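Local coordinates for protein citrate lyase, subunit 1 (Methanosaeta concilii, PDB 6HXI) that probably takes part, as one subunit of ATP citrate lyase, in the ATP-driven conversion of citrate and coenzyme A to acetyl-CoA and oxaloacetate, at residues F203-G207 and R208-P212; A177-E180 and E181-A185; Q364-E368 and A369-I373; R411-P414 and L415-E419; G303-S306 and G307-T311. One frame throughout, in Å; residues are numbered along the deposited sequence.

Overall arrangement
The five sites fall in two groups on opposite sides of the chain's centre. Contacts 1 and 2, with centres 11 Å apart, touch in the ATP-grasp part: the hairpin of contact 1 packs Phe205 and Ile210 on Val179 and Phe182 of the helix in contact 2. Contacts 3, 4 and 5 belong to the citrate-binding part. Contacts 3 and 4 come within about 5 Å at their nearest atoms without touching, and the nearest atoms of contact 5 are about 11 Å from either. Coenzyme A and citrate are met directly at contact 5; the side chain of Ile412 in contact 4 is about 13 Å from citrate. The centres of contacts 2 and 5 are 46 Å apart.

Contact 1: residues F203-G207 and R208-P212; sequences FTFSG and RGIVP
The Phe205 ring takes Ile210 CD1 over one face, 4.0 Å from its centroid and 27° off the normal, a CH-pi contact; the same methyl lies 3.6 Å from Phe203 CE1, approaching that ring at a slant. The two phenylalanines and Ile210 thus share one face of a beta hairpin, strands 195-206 and 209-220, closed by a type II' turn from Ser206 to Gly209 in the ATP-grasp part of the chain. The CG1 branch of Ile210, anti to the backbone N (chi1 -157°), brings CD1 within reach of both rings. Outside the hairpin, Lys175 makes a cation-pi contact with Phe205, and the Phe182 ring meets that of Phe203. A serine in place of Phe205 would probably leave the Ile210 methyl without its aromatic face and Lys175 without its pi partner. On the other face of the hairpin, Ser206 CB touches Val211 CG2 at 3.5 Å. Thr204 and Val211 form a hydrogen-bonded antiparallel pair, in which Val211 N gives a nearly straight bond of 2.8 Å to Thr204 O (177° at the hydrogen).

Contact 2: residues A177-E180 and E181-A185; sequences ALVE and EFITA
Glu180 O is gripped twice by Thr184: the backbone N bonds to it at 3.1 Å, and the hydroxyl OG1 donates to the same oxygen at 2.8 Å. The two donors arrive from opposite faces of the carbonyl plane, so neither displaces the other. OG1 gets there because it sits beside its own backbone N, turned away from the carbonyl carbon (chi1 -68°), which directs it back along the chain. With a valine at Thr184, Glu180 O would probably keep its backbone donor but lose the second, and the added methyl would be likely to press on that oxygen. The bonds Glu181 N to Ala177 O, Phe182 N to Leu178 O and Ile183 N to Val179 O repeat the four-residue step, as expected inside an alpha helix, here 173-192, one side of which packs on the antiparallel sheet of the ATP-grasp part. That side is the tight one. Val179 CG1 meets Ile183 CG2 at 4.0 Å, one turn apart, and Ile183 CG2 also lies 3.3 Å from Val179 O. Ile131 and Phe133 of strand 128-134 cover this pair, while Phe182 turns to Ile200 and Val120. The opposite flank is looser and faces solvent. The Glu181 chain bends at chi2 and lays its carboxylate back along the preceding turn, with OE2 4.1 Å from Ala177 CB and 3.2 Å from Ala177 O, two acceptors without a bond. Glu180 OE1 is 4.3 Å from Glu181 OE2, like charges that probably disfavour a closer approach; the Glu180 side chain also touches Lys167.

Contact 3: residues Q364-E368 and A369-I373; sequences QKLQE and ADIEI
Ile371 N reaches back five residues to Leu366 O at 3.3 Å, with 168° at the hydrogen, while Asp370 N bonds to Gln367 O at 3.2 Å from above the carbonyl plane. Asp370 is the first residue to leave the helical conformation, and its positive phi of 56° turns the chain so that Ile371 N can point back to Leu366 O. Together the two bonds make a Schellman motif that closes helix 363-368, after which the chain runs into strand 371-376 of the parallel sheet; the bond from Ala369 N to Lys365 O is weak. The side chains of the outer bonded pair meet as well. Leu366 CD2 lies 3.8 Å from Ile371 CG2, the two chains crossing at about a right angle, and the same methyl is 4.3 Å from Ile373 CD1. Leu322 and Leu359, on helices 311-325 and 348-361, also touch Leu366, so the end of the helix is joined through it to the hydrophobic core beside the strand. On the outer surface Gln364 NE2 donates to Glu368 OE2 at 2.8 Å across one turn. Met on its syn side, the oxygen takes a donor tilted from the carboxylate plane and lies 8° out of the Gln364 amide plane.

Contact 4: residues R411-P414 and L415-E419; sequences RIVP and LALEE
Leu417 packs back over the preceding turn, onto Val413, and its atoms can be followed outward one by one. CB stands 3.6 Å from Val413 O, and CG comes to 3.5 Å from the same oxygen. At the tip, CD1 meets Val413 CG1 at 3.8 Å. The two side chains lie alongside each other and point the same way; Leu417 achieves this with CG beside its backbone N and opposite the carbonyl carbon (chi1 -56°). Val413 O is also used twice by the backbone: Leu417 N approaches it almost head-on at 3.0 Å, whereas Ala416 N comes from above the carbonyl plane at 3.2 Å. The four-residue bonds on either side differ in strength, since Leu415 N to Arg411 O and Ala416 N to Ile412 O are weak, while Glu418 N to Pro414 O is short at 2.8 Å. Glu418 also lays the start of its side chain against that turn, with CB 3.1 Å from Pro414 O, before the chain bends at chi2 and its end leads away towards solvent. These bonds belong to the short helix 412-417, near the end of the modelled chain. Val413 and Leu417 pack against Ile290 of helix 280-292, and Val413 also against Tyr286 and Thr289. Ile412 and Ala416 rest on Leu337 of strand 334-338, and Leu415 on Gln401 and His403 of strand 400-403, so the helix joins the parallel sheet to helix 280-292 in this alpha/beta domain.

Contact 5: residues G303-S306 and G307-T311; sequences GEYS and GDPNT. With COA (coenzyme A), chain G.
Tyr305 and Pro309 stand at about a right angle, the proline CG lying at the edge of the tyrosine ring, near its plane, 3.8 Å from CD2. Between them strand 301-306 ends and the chain turns at Gly307 into a loop leading to helix 311-325, whose N-cap is Asn310. The loop belongs to the coenzyme A pocket of the citrate-binding part. Tyr305 CG lies between the backbone N and the carbonyl carbon (chi1 76°), and the ring turns to meet Pro309, whose CD also rests 3.4 Å from Ser306 O. Ser306 and Glu304, two residues apart on the strand, are tied together: Ser306 OG donates to Glu304 OE2 at 2.7 Å on the syn side, 30° out of the carboxylate plane. The other carboxylate oxygen, OE1, is bonded to Ser261 OG on strand 261-266, so each oxygen has its own hydroxyl partner and the carboxylate is restrained in its rotation. Gly307 has a positive phi of 66°, a conformation that favours glycine, and its N bonds to a bound citrate, which also lies about 3 Å from the Ser306 side chain. Coenzyme A is hydrogen-bonded by Ser89 and Lys532 of a neighbouring subunit; from the present chain the loop meets it with bare backbone, Gly307 CA being 3.4 Å from O5P of coenzyme A.

Contact 1: residues F203-G207 and R208-P212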
# COMPACT_ATOMS: atom_id res chain seq x y z
N PHE C 203 -22.57 46.22 -61.35
CA PHE C 203 -23.72 45.43 -60.92
C PHE C 203 -24.95 45.97 -61.67
O PHE C 203 -24.91 47.09 -62.17
CB PHE C 203 -23.89 45.37 -59.39
CG PHE C 203 -24.42 46.57 -58.64
CD1 PHE C 203 -25.79 46.72 -58.42
CD2 PHE C 203 -23.55 47.47 -58.04
CE1 PHE C 203 -26.27 47.80 -57.68
CE2 PHE C 203 -24.04 48.55 -57.29
CZ PHE C 203 -25.40 48.71 -57.12
N THR C 204 -26.00 45.14 -61.83
CA THR C 204 -27.23 45.52 -62.53
C THR C 204 -28.47 44.91 -61.87
O THR C 204 -28.39 44.23 -60.85
CB THR C 204 -27.14 45.20 -64.06
OG1 THR C 204 -25.88 45.62 -64.58
CG2 THR C 204 -28.27 45.84 -64.87
N PHE C 205 -29.64 45.17 -62.50
CA PHE C 205 -30.96 44.71 -62.13
C PHE C 205 -31.52 43.69 -63.12
O PHE C 205 -31.34 43.83 -64.33
CB PHE C 205 -31.91 45.90 -61.97
CG PHE C 205 -31.62 46.73 -60.74
CD1 PHE C 205 -32.19 46.40 -59.52
CD2 PHE C 205 -30.77 47.82 -60.81
CE1 PHE C 205 -31.93 47.16 -58.38
CE2 PHE C 205 -30.49 48.57 -59.66
CZ PHE C 205 -31.07 48.23 -58.46
N SER C 206 -32.17 42.66 -62.57
CA SER C 206 -32.88 41.59 -63.27
C SER C 206 -34.27 41.68 -62.66
O SER C 206 -34.55 41.01 -61.66
CB SER C 206 -32.24 40.24 -62.98
OG SER C 206 -32.71 39.24 -63.87
N GLY C 207 -35.07 42.59 -63.19
CA GLY C 207 -36.39 42.91 -62.66
C GLY C 207 -36.23 43.73 -61.40
O GLY C 207 -35.69 44.84 -61.44
N ARG C 208 -36.65 43.17 -60.25
CA ARG C 208 -36.50 43.79 -58.93
C ARG C 208 -35.36 43.10 -58.16
O ARG C 208 -35.15 43.36 -56.98
CB ARG C 208 -37.82 43.79 -58.13
CG ARG C 208 -38.83 44.83 -58.60
CD ARG C 208 -39.87 45.17 -57.55
NE ARG C 208 -39.53 46.39 -56.81
CZ ARG C 208 -38.91 46.41 -55.63
NH1 ARG C 208 -38.57 45.28 -55.03
NH2 ARG C 208 -38.64 47.57 -55.04
N GLY C 209 -34.63 42.24 -58.87
CA GLY C 209 -33.49 41.49 -58.36
C GLY C 209 -32.17 42.18 -58.64
O GLY C 209 -32.14 43.14 -59.42
N ILE C 210 -31.08 41.70 -58.02
CA ILE C 210 -29.76 42.32 -58.16
C ILE C 210 -28.71 41.31 -58.71
O ILE C 210 -28.55 40.22 -58.17
CB ILE C 210 -29.37 43.02 -56.82
CG1 ILE C 210 -28.32 44.12 -57.05
CG2 ILE C 210 -28.96 42.06 -55.70
CD1 ILE C 210 -28.95 45.46 -57.09
N VAL C 211 -28.03 41.69 -59.82
CA VAL C 211 -27.07 40.84 -60.53
C VAL C 211 -25.64 41.43 -60.61
O VAL C 211 -25.45 42.47 -61.24
CB VAL C 211 -27.61 40.46 -61.95
CG1 VAL C 211 -26.59 39.66 -62.75
CG2 VAL C 211 -28.93 39.69 -61.86
N PRO C 212 -24.61 40.72 -60.07
CA PRO C 212 -23.22 41.20 -60.21
C PRO C 212 -22.63 40.82 -61.58
O PRO C 212 -22.72 39.65 -61.95
CB PRO C 212 -22.49 40.46 -59.08
CG PRO C 212 -23.24 39.18 -58.94
CD PRO C 212 -24.67 39.45 -59.31

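Contact 2: residues A177-E180 and E181-A185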
# COMPACT_ATOMS: atom_id res chain seq x y z
N ALA C 177 -34.16 52.42 -52.95
CA ALA C 177 -34.40 51.53 -51.80
C ALA C 177 -33.76 50.15 -52.02
O ALA C 177 -33.27 49.55 -51.06
CB ALA C 177 -35.89 51.39 -51.56
N LEU C 178 -33.74 49.68 -53.28
CA LEU C 178 -33.16 48.38 -53.66
C LEU C 178 -31.65 48.39 -53.58
O LEU C 178 -31.07 47.38 -53.19
CB LEU C 178 -33.60 47.95 -55.08
CG LEU C 178 -35.04 47.45 -55.24
CD1 LEU C 178 -35.52 47.64 -56.67
CD2 LEU C 178 -35.18 46.00 -54.81
N VAL C 179 -31.00 49.53 -53.92
CA VAL C 179 -29.54 49.69 -53.85
C VAL C 179 -29.12 49.87 -52.38
O VAL C 179 -28.11 49.30 -51.97
CB VAL C 179 -28.98 50.80 -54.78
CG1 VAL C 179 -27.46 50.83 -54.74
CG2 VAL C 179 -29.43 50.60 -56.22
N GLU C 180 -29.91 50.66 -51.59
CA GLU C 180 -29.70 50.91 -50.16
C GLU C 180 -29.67 49.56 -49.43
O GLU C 180 -28.72 49.30 -48.69
CB GLU C 180 -30.85 51.79 -49.62
CG GLU C 180 -30.95 51.91 -48.10
CD GLU C 180 -32.17 52.65 -47.59
OE1 GLU C 180 -33.27 52.48 -48.16
OE2 GLU C 180 -32.04 53.39 -46.59
N GLU C 181 -30.66 48.68 -49.71
CA GLU C 181 -30.79 47.34 -49.15
C GLU C 181 -29.67 46.41 -49.62
O GLU C 181 -29.16 45.62 -48.81
CB GLU C 181 -32.18 46.75 -49.47
CG GLU C 181 -33.24 47.13 -48.44
CD GLU C 181 -34.63 47.49 -48.96
OE1 GLU C 181 -35.25 46.65 -49.66
OE2 GLU C 181 -35.12 48.59 -48.61
N PHE C 182 -29.28 46.52 -50.92
CA PHE C 182 -28.22 45.69 -51.49
C PHE C 182 -26.84 45.99 -50.92
O PHE C 182 -26.10 45.04 -50.60
CB PHE C 182 -28.22 45.76 -53.03
CG PHE C 182 -26.99 45.17 -53.68
CD1 PHE C 182 -26.75 43.80 -53.65
CD2 PHE C 182 -26.02 45.99 -54.24
CE1 PHE C 182 -25.59 43.26 -54.21
CE2 PHE C 182 -24.85 45.46 -54.79
CZ PHE C 182 -24.65 44.09 -54.77
N ILE C 183 -26.49 47.29 -50.78
CA ILE C 183 -25.17 47.68 -50.27
C ILE C 183 -25.09 47.48 -48.74
O ILE C 183 -23.99 47.23 -48.22
CB ILE C 183 -24.69 49.08 -50.76
CG1 ILE C 183 -25.42 50.25 -50.05
CG2 ILE C 183 -24.80 49.18 -52.31
CD1 ILE C 183 -24.80 51.64 -50.37
N THR C 184 -26.26 47.52 -48.05
CA THR C 184 -26.37 47.26 -46.60
C THR C 184 -26.07 45.78 -46.35
O THR C 184 -25.34 45.45 -45.42
CB THR C 184 -27.73 47.74 -46.04
OG1 THR C 184 -27.76 49.17 -46.11
CG2 THR C 184 -27.99 47.32 -44.60
N ALA C 185 -26.63 44.89 -47.21
CA ALA C 185 -26.45 43.44 -47.19
C ALA C 185 -25.00 43.09 -47.56
O ALA C 185 -24.41 42.21 -46.94
CB ALA C 185 -27.41 42.79 -48.17

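Contact 3: residues Q364-E368 and A369-I373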
# COMPACT_ATOMS: atom_id res chain seq x y z
N GLN C 364 26.82 16.40 -48.58
CA GLN C 364 27.33 16.03 -49.90
C GLN C 364 26.88 17.04 -50.98
O GLN C 364 27.71 17.54 -51.74
CB GLN C 364 26.91 14.60 -50.27
CG GLN C 364 27.85 13.93 -51.27
CD GLN C 364 27.23 12.75 -51.97
OE1 GLN C 364 26.76 11.79 -51.34
NE2 GLN C 364 27.24 12.78 -53.29
N LYS C 365 25.56 17.35 -51.00
CA LYS C 365 24.93 18.31 -51.91
C LYS C 365 25.43 19.75 -51.70
O LYS C 365 25.46 20.51 -52.67
CB LYS C 365 23.40 18.23 -51.80
CG LYS C 365 22.77 17.37 -52.88
CD LYS C 365 21.35 16.93 -52.52
CE LYS C 365 20.80 16.00 -53.58
NZ LYS C 365 19.50 15.38 -53.19
N LEU C 366 25.86 20.11 -50.47
CA LEU C 366 26.41 21.43 -50.13
C LEU C 366 27.80 21.63 -50.74
O LEU C 366 28.07 22.71 -51.28
CB LEU C 366 26.50 21.63 -48.60
CG LEU C 366 25.22 22.04 -47.87
CD1 LEU C 366 25.35 21.77 -46.40
CD2 LEU C 366 24.89 23.49 -48.08
N GLN C 367 28.70 20.61 -50.63
CA GLN C 367 30.07 20.64 -51.17
C GLN C 367 30.05 20.68 -52.69
O GLN C 367 30.73 21.51 -53.30
CB GLN C 367 30.89 19.43 -50.67
CG GLN C 367 31.16 19.43 -49.16
CD GLN C 367 31.69 18.12 -48.62
OE1 GLN C 367 32.60 18.10 -47.79
NE2 GLN C 367 31.10 17.00 -49.01
N GLU C 368 29.23 19.80 -53.30
CA GLU C 368 29.04 19.66 -54.75
C GLU C 368 28.48 20.91 -55.42
O GLU C 368 28.80 21.15 -56.58
CB GLU C 368 28.17 18.43 -55.07
CG GLU C 368 28.91 17.11 -54.92
CD GLU C 368 28.08 15.83 -54.88
OE1 GLU C 368 26.84 15.91 -55.05
OE2 GLU C 368 28.68 14.75 -54.67
N ALA C 369 27.66 21.72 -54.70
CA ALA C 369 27.07 22.94 -55.26
C ALA C 369 27.87 24.23 -54.96
O ALA C 369 27.44 25.32 -55.37
CB ALA C 369 25.63 23.08 -54.80
N ASP C 370 29.06 24.10 -54.30
CA ASP C 370 29.99 25.20 -53.95
C ASP C 370 29.30 26.29 -53.11
O ASP C 370 29.48 27.49 -53.34
CB ASP C 370 30.70 25.76 -55.21
CG ASP C 370 31.99 26.54 -54.97
OD1 ASP C 370 32.81 26.09 -54.14
OD2 ASP C 370 32.21 27.56 -55.67
N ILE C 371 28.50 25.84 -52.14
CA ILE C 371 27.72 26.70 -51.26
C ILE C 371 28.58 27.21 -50.10
O ILE C 371 29.33 26.43 -49.49
CB ILE C 371 26.39 26.01 -50.83
CG1 ILE C 371 25.46 25.81 -52.06
CG2 ILE C 371 25.66 26.79 -49.72
CD1 ILE C 371 24.22 24.89 -51.87
N GLU C 372 28.49 28.53 -49.82
CA GLU C 372 29.17 29.26 -48.75
C GLU C 372 28.10 29.79 -47.79
O GLU C 372 27.15 30.45 -48.23
CB GLU C 372 30.02 30.40 -49.31
CG GLU C 372 31.31 29.94 -49.96
CD GLU C 372 31.86 30.88 -51.01
OE1 GLU C 372 31.72 32.11 -50.85
OE2 GLU C 372 32.47 30.38 -51.99
N ILE C 373 28.23 29.46 -46.50
CA ILE C 373 27.25 29.85 -45.47
C ILE C 373 27.75 31.03 -44.65
O ILE C 373 28.90 31.01 -44.20
CB ILE C 373 26.83 28.62 -44.61
CG1 ILE C 373 26.16 27.53 -45.47
CG2 ILE C 373 25.92 29.01 -43.44
CD1 ILE C 373 26.70 26.15 -45.27

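Contact 4: residues R411-P414 and L415-E419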
# COMPACT_ATOMS: atom_id res chain seq x y z
N ARG C 411 25.96 43.28 -42.19
CA ARG C 411 27.36 43.24 -42.63
C ARG C 411 27.73 41.95 -43.38
O ARG C 411 28.67 41.97 -44.18
CB ARG C 411 28.31 43.51 -41.46
CG ARG C 411 29.56 44.30 -41.85
CD ARG C 411 30.62 44.29 -40.75
NE ARG C 411 30.23 45.08 -39.57
CZ ARG C 411 30.81 44.99 -38.38
NH1 ARG C 411 31.82 44.15 -38.18
NH2 ARG C 411 30.39 45.75 -37.37
N ILE C 412 26.98 40.84 -43.16
CA ILE C 412 27.24 39.56 -43.84
C ILE C 412 26.83 39.61 -45.33
O ILE C 412 27.28 38.77 -46.11
CB ILE C 412 26.66 38.31 -43.12
CG1 ILE C 412 25.13 38.42 -42.87
CG2 ILE C 412 27.44 38.02 -41.82
CD1 ILE C 412 24.39 37.08 -42.95
N VAL C 413 26.00 40.60 -45.72
CA VAL C 413 25.55 40.78 -47.11
C VAL C 413 26.74 41.25 -47.99
O VAL C 413 27.08 40.49 -48.90
CB VAL C 413 24.27 41.65 -47.26
CG1 VAL C 413 23.95 41.92 -48.72
CG2 VAL C 413 23.09 40.98 -46.56
N PRO C 414 27.41 42.41 -47.74
CA PRO C 414 28.55 42.79 -48.59
C PRO C 414 29.73 41.82 -48.49
O PRO C 414 30.40 41.58 -49.49
CB PRO C 414 28.93 44.18 -48.07
CG PRO C 414 27.73 44.67 -47.33
CD PRO C 414 27.17 43.44 -46.71
N LEU C 415 29.93 41.21 -47.30
CA LEU C 415 30.97 40.21 -47.01
C LEU C 415 30.84 38.96 -47.92
O LEU C 415 31.85 38.34 -48.27
CB LEU C 415 30.86 39.79 -45.52
CG LEU C 415 32.11 39.95 -44.61
CD1 LEU C 415 32.62 41.41 -44.55
CD2 LEU C 415 31.80 39.48 -43.19
N ALA C 416 29.60 38.64 -48.32
CA ALA C 416 29.27 37.50 -49.17
C ALA C 416 29.14 37.84 -50.67
O ALA C 416 29.45 36.99 -51.51
CB ALA C 416 27.99 36.85 -48.68
N LEU C 417 28.64 39.05 -50.99
CA LEU C 417 28.38 39.48 -52.37
C LEU C 417 29.48 40.32 -53.01
O LEU C 417 29.53 40.39 -54.25
CB LEU C 417 27.03 40.21 -52.46
CG LEU C 417 25.79 39.45 -51.96
CD1 LEU C 417 24.53 40.26 -52.14
CD2 LEU C 417 25.65 38.12 -52.66
N GLU C 418 30.36 40.95 -52.20
CA GLU C 418 31.48 41.77 -52.72
C GLU C 418 32.81 40.98 -52.75
O GLU C 418 33.49 41.00 -53.78
CB GLU C 418 31.65 43.09 -51.94
CG GLU C 418 30.44 44.00 -51.94
CD GLU C 418 30.35 44.93 -53.13
OE1 GLU C 418 31.01 46.00 -53.10
OE2 GLU C 418 29.59 44.62 -54.08
N GLU C 419 33.20 40.38 -51.59
CA GLU C 419 34.40 39.56 -51.31
C GLU C 419 34.60 39.38 -49.81
O GLU C 419 34.38 40.31 -49.04
CB GLU C 419 35.70 40.07 -52.00
CG GLU C 419 36.12 41.50 -51.71
CD GLU C 419 36.96 42.13 -52.81
OE1 GLU C 419 38.15 41.74 -52.95
OE2 GLU C 419 36.43 43.00 -53.53

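Contact 5: residues G303-S306 and G307-T311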
# COMPACT_ATOMS: atom_id res chain seq x y z
N GLY C 303 12.27 34.87 -47.61
CA GLY C 303 11.86 34.00 -46.52
C GLY C 303 11.93 34.70 -45.18
O GLY C 303 12.59 35.74 -45.03
N GLU C 304 11.27 34.09 -44.18
CA GLU C 304 11.14 34.63 -42.84
C GLU C 304 10.66 33.52 -41.89
O GLU C 304 9.77 32.75 -42.22
CB GLU C 304 10.08 35.75 -42.89
CG GLU C 304 9.92 36.59 -41.66
CD GLU C 304 8.80 36.15 -40.74
OE1 GLU C 304 7.61 36.38 -41.07
OE2 GLU C 304 9.11 35.56 -39.69
N TYR C 305 11.27 33.46 -40.71
CA TYR C 305 10.89 32.59 -39.59
C TYR C 305 11.04 33.45 -38.33
O TYR C 305 11.99 34.21 -38.20
CB TYR C 305 11.71 31.28 -39.52
CG TYR C 305 13.12 31.44 -39.00
CD1 TYR C 305 14.16 31.80 -39.85
CD2 TYR C 305 13.41 31.22 -37.66
CE1 TYR C 305 15.46 31.94 -39.37
CE2 TYR C 305 14.70 31.38 -37.16
CZ TYR C 305 15.73 31.73 -38.02
OH TYR C 305 16.99 31.90 -37.53
N SER C 306 10.06 33.39 -37.44
CA SER C 306 10.06 34.15 -36.19
C SER C 306 9.02 33.54 -35.26
O SER C 306 8.51 32.48 -35.55
CB SER C 306 9.74 35.62 -36.45
OG SER C 306 8.48 35.70 -37.10
N GLY C 307 8.74 34.21 -34.16
CA GLY C 307 7.75 33.74 -33.19
C GLY C 307 8.13 32.46 -32.48
O GLY C 307 7.27 31.64 -32.17
N ASP C 308 9.44 32.31 -32.22
CA ASP C 308 10.07 31.16 -31.54
C ASP C 308 9.64 29.78 -32.09
O ASP C 308 9.00 29.02 -31.36
CB ASP C 308 9.89 31.24 -30.01
CG ASP C 308 10.78 30.30 -29.20
OD1 ASP C 308 11.90 29.94 -29.69
OD2 ASP C 308 10.39 29.95 -28.06
N PRO C 309 9.99 29.43 -33.37
CA PRO C 309 9.64 28.08 -33.87
C PRO C 309 10.53 27.01 -33.24
O PRO C 309 11.69 27.30 -32.94
CB PRO C 309 9.88 28.19 -35.38
CG PRO C 309 10.82 29.31 -35.57
CD PRO C 309 10.74 30.22 -34.38
N ASN C 310 10.00 25.78 -33.03
CA ASN C 310 10.79 24.69 -32.45
C ASN C 310 11.81 24.12 -33.44
O ASN C 310 11.79 24.46 -34.63
CB ASN C 310 9.89 23.59 -31.86
CG ASN C 310 8.96 22.89 -32.83
OD1 ASN C 310 9.35 22.48 -33.93
ND2 ASN C 310 7.72 22.68 -32.41
N THR C 311 12.71 23.25 -32.94
CA THR C 311 13.76 22.57 -33.70
C THR C 311 13.24 21.85 -34.96
O THR C 311 13.82 21.99 -36.02
CB THR C 311 14.54 21.64 -32.77
OG1 THR C 311 15.10 22.42 -31.73
CG2 THR C 311 15.64 20.86 -33.48
N1A COA G . -6.54 19.88 -25.31
C2A COA G . -7.15 20.81 -26.05
N3A COA G . -6.69 22.01 -26.45
C4A COA G . -5.47 22.25 -25.94
C5A COA G . -4.72 21.40 -25.15
C6A COA G . -5.28 20.14 -24.86
N6A COA G . -4.64 19.18 -24.20
N7A COA G . -3.56 22.02 -24.73
C8A COA G . -3.62 23.21 -25.27
N9A COA G . -4.76 23.42 -26.01
C1B COA G . -5.15 24.65 -26.71
C2B COA G . -5.23 25.90 -25.84
O2B COA G . -6.47 25.96 -25.13
C3B COA G . -5.11 26.98 -26.92
O3B COA G . -6.37 27.20 -27.60
P3B COA G . -6.77 28.58 -28.30
O7A COA G . -5.67 28.93 -29.24
O8A COA G . -8.07 28.32 -28.97
O9A COA G . -6.98 29.58 -27.15
C4B COA G . -4.22 26.35 -27.99
O4B COA G . -4.20 24.94 -27.71
C5B COA G . -2.81 26.89 -28.06
O5B COA G . -2.32 26.99 -26.71
P1A COA G . -1.44 28.28 -26.22
O1A COA G . -0.70 28.05 -24.95
O2A COA G . -2.27 29.56 -26.21
O3A COA G . -0.46 28.28 -27.47
P2A COA G . 0.90 28.94 -27.97
O4A COA G . 2.04 28.09 -27.56
O5A COA G . 0.78 29.00 -29.48
O6A COA G . 0.99 30.42 -27.32
CBP COA G . 1.53 32.62 -28.22
CCP COA G . 0.44 31.58 -27.96
CDP COA G . 0.88 33.85 -28.88
CEP COA G . 2.22 33.05 -26.91
CAP COA G . 2.59 31.99 -29.18
OAP COA G . 1.97 31.34 -30.27
C9P COA G . 3.68 32.93 -29.70
O9P COA G . 4.65 33.19 -28.99
N8P COA G . 3.51 33.41 -30.94
C7P COA G . 4.41 34.38 -31.54
C6P COA G . 3.73 35.70 -31.79
C5P COA G . 4.62 36.69 -32.50
O5P COA G . 5.50 36.30 -33.27
N4P COA G . 4.41 37.97 -32.24
C3P COA G . 5.25 39.04 -32.76
C2P COA G . 6.52 39.23 -31.95
S1P COA G . 7.31 40.71 -32.63